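Local coordinates for protein fusolin (Unidentified entomopoxvirus, PDB 4OW5) that probably acts as a chitin-binding lytic polysaccharide monooxygenase that enhances virus virulence, and crystallises in vivo into viral spindles, at residues 1-5 / 65-69; 57-62 / 103-108. One frame throughout, in Å; residues are numbered along the deposited sequence.

Contact 1: residues 1-5 / 65-69; sequences HGYIT and QDNEY
His1 reaches Glu68 through its ring nitrogen: NE2 donates to OE1 (2.5 Å, 142°) from the anti side, the oxygen lying somewhat out of the ring plane and the donor out of the carboxylate plane, the two planes 65° apart. The two side chains run alongside each other in the same direction, and Glu68 CG lies 3.4 Å from His1 NE2. Beside them, Gly2 N donates to Asn67 O (3.0 Å), in the carbonyl plane and on a lone pair, and His1 CA adds a C-H...O contact to the same oxygen. A second C-H...O contact runs back from Asn67 CA to Gly2 O (3.4 Å). Tyr3, its CG wedged between backbone N and carbonyl carbon (chi1 44°), brings CD2 to 3.7 Å from Asn67 CB and CE2 to 3.8 Å from Asp66 OD1. One water gathers Gly2 O, Asp66 O and Tyr69 N, donating to both carbonyls and accepting from the amide. Behind these contacts, a type I turn from Gln65 to Glu68 shapes the loop, Arg12 forms a salt bridge with Asp66 OD2, and Thr141 binds Asn67 ND2. The loop packs against the N-terminal end of strand 2-6, beside the metal site: His1 and His144 bind copper or zinc in other crystal structures of this protein, though no metal is bound here, consistent with the histidine brace of lytic polysaccharide monooxygenases.

Contact 2: residues 57-62 / 103-108; sequences SAAQYM and RPFGDK
Ser57 OG receives Arg103 NH2 in the guanidinium plane over 3.0 Å and at 169°, nearly straight; NH1 adds a weak, longer bond to the same hydroxyl. At the next residue, Ala58 meets the loop through water: a molecule donates to Ala58 O at 2.6 Å and accepts from Asp107 N. Tyr61 carries the largest share of the contact from the helix. With chi1 at 177° the ring is carried out from the helix, away from its own N and under Arg103, whose guanidinium lies flat on one face, planes 2° apart and centres separated by 4.5 Å. The arginine chain runs antiparallel to the tyrosine, and CD completes the stack with a CH-pi contact 4.1 Å from the ring centroid. This offset stack joins helix 52-64, in the helical region inserted between strands 2-6 and 70-72 of the lytic polysaccharide monooxygenase fold, to the loop between helix 80-87 and strand 120-123. Two successive cis peptide bonds, before Pro104 and before Phe105, turn that loop past the phenol end; Pro104 CA lies 3.6 Å from Tyr61 OH. Phe105 O faces the ring edge at CE1 and accepts a bond from Lys108 NZ, which also reaches Glu68 O, while a water bridges NZ to Tyr61 OH. Met62 packs against the loop's far end: CG rests 3.8 Å from Lys108 CA, and SD lies 3.7 Å from Lys108 O.

How the contacts relate
Both contacts are partly buried, but contact 2 reaches the surface through Arg103 and Pro104, whereas none of the touching residues of contact 1 is fully exposed. Contact 1 ties a sheet-edge strand to a turn beside the metal site, through one backbone hydrogen bond, a water bridge and a histidine-carboxylate pair; contact 2 is helix against loop, held by an arginine-tyrosine stack, an arginine-serine hydrogen bond, side-chain packing and waters. The segments alternate along the chain, and helix 52-64 runs from 57-62 into the turn at 65-69. There the contacts join: Tyr69 OH is hydrogen-bonded to Met62 O (2.8 Å), Glu68 O accepts from Lys108 NZ (2.9 Å), and the Tyr69 ring makes a cation-pi contact with Lys108.

Contact 1: residues 1-5 / 65-69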
ATOM      1  N   HIS A   1     -11.339 -29.278  15.001  1.00 14.62           N
ATOM      2  CA  HIS A   1     -10.082 -29.030  14.286  1.00 14.15           C
ATOM      3  C   HIS A   1     -10.380 -28.454  12.921  1.00 13.02           C
ATOM      4  O   HIS A   1     -11.309 -28.874  12.223  1.00 10.38           O
ATOM      5  CB  HIS A   1      -9.225 -30.274  14.141  1.00 15.22           C
ATOM      6  CG  HIS A   1      -8.431 -30.630  15.362  1.00 19.29           C
ATOM      7  ND1 HIS A   1      -9.028 -30.817  16.589  1.00 21.60           N
ATOM      8  CD2 HIS A   1      -7.110 -30.869  15.487  1.00 20.82           C
ATOM      9  CE1 HIS A   1      -8.055 -31.153  17.419  1.00 21.02           C
ATOM     10  NE2 HIS A   1      -6.898 -31.261  16.778  1.00 21.00           N
ATOM     11  N   GLY A   2      -9.572 -27.506  12.537  1.00 10.35           N
ATOM     12  CA  GLY A   2      -9.772 -26.817  11.276  1.00 10.36           C
ATOM     13  C   GLY A   2      -9.007 -25.532  11.175  1.00 12.90           C
ATOM     14  O   GLY A   2      -8.258 -25.166  12.084  1.00 12.51           O
ATOM     15  N   TYR A   3      -9.174 -24.875  10.041  1.00 10.08           N
ATOM     16  CA  TYR A   3      -8.488 -23.646   9.694  1.00  9.92           C
ATOM     17  C   TYR A   3      -9.300 -22.850   8.655  1.00 11.81           C
ATOM     18  O   TYR A   3     -10.181 -23.396   7.987  1.00  9.35           O
ATOM     19  CB  TYR A   3      -7.061 -23.930   9.165  1.00  9.89           C
ATOM     20  CG  TYR A   3      -6.975 -25.077   8.180  1.00 13.92           C
ATOM     21  CD1 TYR A   3      -7.534 -24.976   6.912  1.00 16.15           C
ATOM     22  CD2 TYR A   3      -6.434 -26.310   8.556  1.00 15.42           C
ATOM     23  CE1 TYR A   3      -7.608 -26.073   6.066  1.00 16.04           C
ATOM     24  CE2 TYR A   3      -6.430 -27.396   7.677  1.00 16.76           C
ATOM     25  CZ  TYR A   3      -7.041 -27.274   6.442  1.00 22.42           C
ATOM     26  OH  TYR A   3      -7.058 -28.283   5.521  1.00 20.73           O
ATOM     27  N   ILE A   4      -9.007 -21.561   8.559  1.00 10.57           N
ATOM     28  CA  ILE A   4      -9.636 -20.671   7.579  1.00 11.11           C
ATOM     29  C   ILE A   4      -9.044 -21.024   6.227  1.00 14.45           C
ATOM     30  O   ILE A   4      -7.819 -21.036   6.120  1.00 13.90           O
ATOM     31  CB  ILE A   4      -9.459 -19.150   7.820  1.00 14.14           C
ATOM     32  CG1 ILE A   4      -9.489 -18.717   9.298  1.00 15.61           C
ATOM     33  CG2 ILE A   4     -10.492 -18.364   6.998  1.00 14.21           C
ATOM     34  CD1 ILE A   4      -8.768 -17.311   9.479  1.00 17.39           C
ATOM     35  N   THR A   5      -9.893 -21.306   5.216  1.00 11.40           N
ATOM     36  CA  THR A   5      -9.438 -21.564   3.850  1.00 10.54           C
ATOM     37  C   THR A   5      -9.688 -20.350   2.993  1.00 13.34           C
ATOM     38  O   THR A   5      -8.980 -20.172   2.015  1.00 13.22           O
ATOM     39  CB  THR A   5     -10.014 -22.810   3.246  1.00 18.59           C
ATOM     40  OG1 THR A   5     -11.415 -22.833   3.474  1.00 16.04           O
ATOM     41  CG2 THR A   5      -9.322 -24.048   3.769  1.00 15.80           C
ATOM     42  N   GLN A  65       0.613 -28.775  12.341  1.00 11.80           N
ATOM     43  CA  GLN A  65      -0.608 -28.648  13.160  1.00 11.67           C
ATOM     44  C   GLN A  65      -1.422 -27.430  12.779  1.00 13.80           C
ATOM     45  O   GLN A  65      -1.974 -26.776  13.656  1.00 13.17           O
ATOM     46  CB  GLN A  65      -0.216 -28.584  14.647  1.00 13.00           C
ATOM     47  CG  GLN A  65       0.410 -29.885  15.151  1.00 24.63           C
ATOM     48  CD  GLN A  65      -0.600 -31.005  15.205  1.00 44.35           C
ATOM     49  OE1 GLN A  65      -1.600 -30.949  15.925  1.00 39.62           O
ATOM     50  NE2 GLN A  65      -0.453 -31.988  14.352  1.00 38.51           N
ATOM     51  N   ASP A  66      -1.587 -27.173  11.480  1.00 11.44           N
ATOM     52  CA  ASP A  66      -2.304 -26.004  10.993  1.00 10.37           C
ATOM     53  C   ASP A  66      -3.798 -26.063  11.317  1.00 13.27           C
ATOM     54  O   ASP A  66      -4.406 -25.029  11.318  1.00 13.44           O
ATOM     55  CB  ASP A  66      -2.079 -25.791   9.483  1.00 13.06           C
ATOM     56  CG  ASP A  66      -2.548 -26.879   8.522  1.00 23.82           C
ATOM     57  OD1 ASP A  66      -2.932 -27.994   8.995  1.00 25.31           O
ATOM     58  OD2 ASP A  66      -2.489 -26.646   7.316  1.00 23.86           O
ATOM     59  N   ASN A  67      -4.358 -27.238  11.675  1.00 11.45           N
ATOM     60  CA  ASN A  67      -5.756 -27.407  12.060  1.00  9.68           C
ATOM     61  C   ASN A  67      -5.892 -27.424  13.599  1.00 13.26           C
ATOM     62  O   ASN A  67      -7.002 -27.599  14.085  1.00 13.18           O
ATOM     63  CB  ASN A  67      -6.306 -28.693  11.418  1.00  7.81           C
ATOM     64  CG  ASN A  67      -5.709 -29.966  11.994  1.00 17.84           C
ATOM     65  OD1 ASN A  67      -4.700 -29.946  12.715  1.00 14.42           O
ATOM     66  ND2 ASN A  67      -6.269 -31.085  11.654  1.00 13.12           N
ATOM     67  N   GLU A  68      -4.773 -27.270  14.366  1.00 11.40           N
ATOM     68  CA  GLU A  68      -4.812 -27.289  15.825  1.00 10.78           C
ATOM     69  C   GLU A  68      -4.157 -26.027  16.419  1.00 13.65           C
ATOM     70  O   GLU A  68      -3.385 -26.089  17.372  1.00 11.87           O
ATOM     71  CB  GLU A  68      -4.169 -28.579  16.376  1.00 12.86           C
ATOM     72  CG  GLU A  68      -4.618 -28.905  17.790  1.00 19.32           C
ATOM     73  CD  GLU A  68      -4.108 -30.238  18.305  1.00 40.37           C
ATOM     74  OE1 GLU A  68      -4.908 -31.201  18.358  1.00 29.52           O
ATOM     75  OE2 GLU A  68      -2.896 -30.342  18.591  1.00 26.04           O
ATOM     76  N   TYR A  69      -4.548 -24.864  15.901  1.00  9.20           N
ATOM     77  CA  TYR A  69      -4.121 -23.590  16.461  1.00  9.23           C
ATOM     78  C   TYR A  69      -5.187 -23.264  17.461  1.00 13.22           C
ATOM     79  O   TYR A  69      -6.141 -22.534  17.172  1.00 12.19           O
ATOM     80  CB  TYR A  69      -3.924 -22.515  15.383  1.00  8.21           C
ATOM     81  CG  TYR A  69      -2.535 -22.527  14.804  1.00  8.32           C
ATOM     82  CD1 TYR A  69      -2.020 -23.662  14.203  1.00  9.19           C
ATOM     83  CD2 TYR A  69      -1.742 -21.382  14.824  1.00  8.73           C
ATOM     84  CE1 TYR A  69      -0.712 -23.701  13.737  1.00 11.34           C
ATOM     85  CE2 TYR A  69      -0.471 -21.378  14.276  1.00  7.78           C
ATOM     86  CZ  TYR A  69       0.066 -22.552  13.773  1.00 16.70           C
ATOM     87  OH  TYR A  69       1.337 -22.570  13.259  1.00 14.04           O
TER
HETATM   88  O   HOH W   1      -6.049 -24.132  13.282  1.00  8.88           O

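Contact 2: residues 57-62 / 103-108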
ATOM      1  N   SER A  57      11.808 -30.778  14.661  1.00 13.54           N
ATOM      2  CA  SER A  57      10.521 -31.312  15.085  1.00 12.85           C
ATOM      3  C   SER A  57       9.595 -30.205  15.604  1.00 13.55           C
ATOM      4  O   SER A  57       8.396 -30.216  15.314  1.00 11.55           O
ATOM      5  CB  SER A  57      10.697 -32.377  16.165  1.00 12.51           C
ATOM      6  OG  SER A  57       9.422 -32.866  16.543  1.00 21.43           O
ATOM      7  N   ALA A  58      10.140 -29.288  16.415  1.00 12.77           N
ATOM      8  CA  ALA A  58       9.355 -28.203  17.009  1.00 11.88           C
ATOM      9  C   ALA A  58       8.830 -27.273  15.931  1.00 15.02           C
ATOM     10  O   ALA A  58       7.632 -26.978  15.926  1.00 15.38           O
ATOM     11  CB  ALA A  58      10.193 -27.436  18.022  1.00 12.41           C
ATOM     12  N   ALA A  59       9.685 -26.873  14.997  1.00 11.34           N
ATOM     13  CA  ALA A  59       9.308 -25.962  13.898  1.00 12.84           C
ATOM     14  C   ALA A  59       8.369 -26.660  12.896  1.00 15.03           C
ATOM     15  O   ALA A  59       7.421 -26.037  12.408  1.00 13.52           O
ATOM     16  CB  ALA A  59      10.543 -25.442  13.188  1.00 13.49           C
ATOM     17  N   GLN A  60       8.606 -27.943  12.612  1.00 11.21           N
ATOM     18  CA  GLN A  60       7.737 -28.678  11.678  1.00 11.26           C
ATOM     19  C   GLN A  60       6.380 -28.932  12.319  1.00 13.51           C
ATOM     20  O   GLN A  60       5.378 -28.868  11.609  1.00 13.89           O
ATOM     21  CB  GLN A  60       8.363 -29.991  11.186  1.00 11.98           C
ATOM     22  CG  GLN A  60       9.538 -29.725  10.289  1.00 16.50           C
ATOM     23  CD  GLN A  60      10.351 -30.933   9.937  1.00 24.05           C
ATOM     24  OE1 GLN A  60      10.090 -32.037  10.390  1.00 15.86           O
ATOM     25  NE2 GLN A  60      11.370 -30.724   9.118  1.00 16.26           N
ATOM     26  N   TYR A  61       6.334 -29.146  13.649  1.00 11.46           N
ATOM     27  CA  TYR A  61       5.077 -29.331  14.384  1.00 12.08           C
ATOM     28  C   TYR A  61       4.200 -28.084  14.256  1.00 15.45           C
ATOM     29  O   TYR A  61       2.981 -28.183  14.101  1.00 14.65           O
ATOM     30  CB  TYR A  61       5.345 -29.645  15.859  1.00 11.91           C
ATOM     31  CG  TYR A  61       4.109 -29.795  16.714  1.00 12.52           C
ATOM     32  CD1 TYR A  61       3.562 -28.701  17.376  1.00 13.91           C
ATOM     33  CD2 TYR A  61       3.590 -31.050  17.005  1.00 13.52           C
ATOM     34  CE1 TYR A  61       2.469 -28.838  18.215  1.00 14.33           C
ATOM     35  CE2 TYR A  61       2.481 -31.201  17.836  1.00 14.82           C
ATOM     36  CZ  TYR A  61       1.948 -30.097  18.473  1.00 18.04           C
ATOM     37  OH  TYR A  61       0.892 -30.245  19.335  1.00 21.03           O
ATOM     38  N   MET A  62       4.815 -26.912  14.313  1.00 10.59           N
ATOM     39  CA  MET A  62       4.075 -25.652  14.148  1.00  9.79           C
ATOM     40  C   MET A  62       3.353 -25.608  12.771  1.00 14.00           C
ATOM     41  O   MET A  62       2.203 -25.171  12.681  1.00 15.28           O
ATOM     42  CB  MET A  62       5.055 -24.477  14.320  1.00 10.78           C
ATOM     43  CG  MET A  62       4.495 -23.159  13.917  1.00 12.32           C
ATOM     44  SD  MET A  62       5.623 -21.742  14.123  1.00 14.95           S
ATOM     45  CE  MET A  62       7.009 -22.310  13.296  1.00 13.17           C
ATOM     46  N   ARG A 103       3.286 -30.864  24.299  1.00 18.19           N
ATOM     47  CA  ARG A 103       2.401 -31.073  23.173  1.00 19.84           C
ATOM     48  C   ARG A 103       1.154 -31.858  23.545  1.00 25.47           C
ATOM     49  O   ARG A 103       1.295 -32.969  24.040  1.00 26.10           O
ATOM     50  CB  ARG A 103       3.127 -31.881  22.125  1.00 16.49           C
ATOM     51  CG  ARG A 103       4.182 -31.137  21.439  1.00 19.31           C
ATOM     52  CD  ARG A 103       4.910 -32.081  20.543  1.00 17.41           C
ATOM     53  NE  ARG A 103       5.951 -31.378  19.805  1.00 16.19           N
ATOM     54  CZ  ARG A 103       6.803 -31.959  18.975  1.00 26.39           C
ATOM     55  NH1 ARG A 103       6.743 -33.264  18.753  1.00 24.27           N
ATOM     56  NH2 ARG A 103       7.703 -31.244  18.347  1.00 18.08           N
ATOM     57  N   PRO A 104      -0.052 -31.379  23.254  1.00 21.72           N
ATOM     58  CA  PRO A 104      -0.398 -30.051  22.706  1.00 20.95           C
ATOM     59  C   PRO A 104      -0.083 -28.933  23.735  1.00 23.52           C
ATOM     60  O   PRO A 104       0.052 -29.230  24.923  1.00 22.61           O
ATOM     61  CB  PRO A 104      -1.895 -30.182  22.392  1.00 23.11           C
ATOM     62  CG  PRO A 104      -2.405 -31.261  23.288  1.00 27.33           C
ATOM     63  CD  PRO A 104      -1.255 -32.174  23.592  1.00 23.31           C
ATOM     64  N   PHE A 105       0.119 -27.663  23.312  1.00 18.24           N
ATOM     65  CA  PHE A 105      -0.042 -27.187  21.952  1.00 15.83           C
ATOM     66  C   PHE A 105       1.316 -26.834  21.300  1.00 16.02           C
ATOM     67  O   PHE A 105       1.331 -26.261  20.218  1.00 14.31           O
ATOM     68  CB  PHE A 105      -1.009 -25.996  21.952  1.00 17.34           C
ATOM     69  CG  PHE A 105      -2.417 -26.435  22.261  1.00 18.51           C
ATOM     70  CD1 PHE A 105      -2.926 -26.339  23.549  1.00 20.29           C
ATOM     71  CD2 PHE A 105      -3.187 -27.073  21.299  1.00 18.96           C
ATOM     72  CE1 PHE A 105      -4.200 -26.817  23.852  1.00 21.57           C
ATOM     73  CE2 PHE A 105      -4.474 -27.533  21.601  1.00 21.85           C
ATOM     74  CZ  PHE A 105      -4.954 -27.435  22.889  1.00 20.13           C
ATOM     75  N   GLY A 106       2.426 -27.231  21.914  1.00 12.09           N
ATOM     76  CA  GLY A 106       3.759 -26.980  21.373  1.00 12.49           C
ATOM     77  C   GLY A 106       4.096 -25.510  21.372  1.00 15.64           C
ATOM     78  O   GLY A 106       3.509 -24.743  22.134  1.00 14.27           O
ATOM     79  N   ASP A 107       4.997 -25.105  20.470  1.00 13.35           N
ATOM     80  CA  ASP A 107       5.391 -23.710  20.280  1.00 12.43           C
ATOM     81  C   ASP A 107       5.036 -23.298  18.843  1.00 16.02           C
ATOM     82  O   ASP A 107       5.614 -23.820  17.889  1.00 15.90           O
ATOM     83  CB  ASP A 107       6.871 -23.500  20.564  1.00 13.91           C
ATOM     84  CG  ASP A 107       7.295 -22.039  20.524  1.00 22.97           C
ATOM     85  OD1 ASP A 107       6.690 -21.257  19.749  1.00 22.24           O
ATOM     86  OD2 ASP A 107       8.227 -21.677  21.256  1.00 22.29           O
ATOM     87  N   LYS A 108       4.081 -22.370  18.696  1.00 13.26           N
ATOM     88  CA  LYS A 108       3.663 -21.880  17.377  1.00 11.25           C
ATOM     89  C   LYS A 108       3.952 -20.389  17.247  1.00 11.20           C
ATOM     90  O   LYS A 108       3.470 -19.752  16.308  1.00 10.46           O
ATOM     91  CB  LYS A 108       2.184 -22.169  17.130  1.00 13.52           C
ATOM     92  CG  LYS A 108       1.884 -23.681  17.075  1.00 13.34           C
ATOM     93  CD  LYS A 108       0.430 -23.921  17.201  1.00 18.64           C
ATOM     94  CE  LYS A 108       0.029 -25.366  17.072  1.00 17.67           C
ATOM     95  NZ  LYS A 108      -0.653 -25.793  18.318  1.00 15.85           N
TER
HETATM   96  O   HOH W   2       6.446 -26.331  18.154  1.00 16.10           O
HETATM   97  O   HOH W   3      -1.015 -28.452  18.562  1.00 12.14           O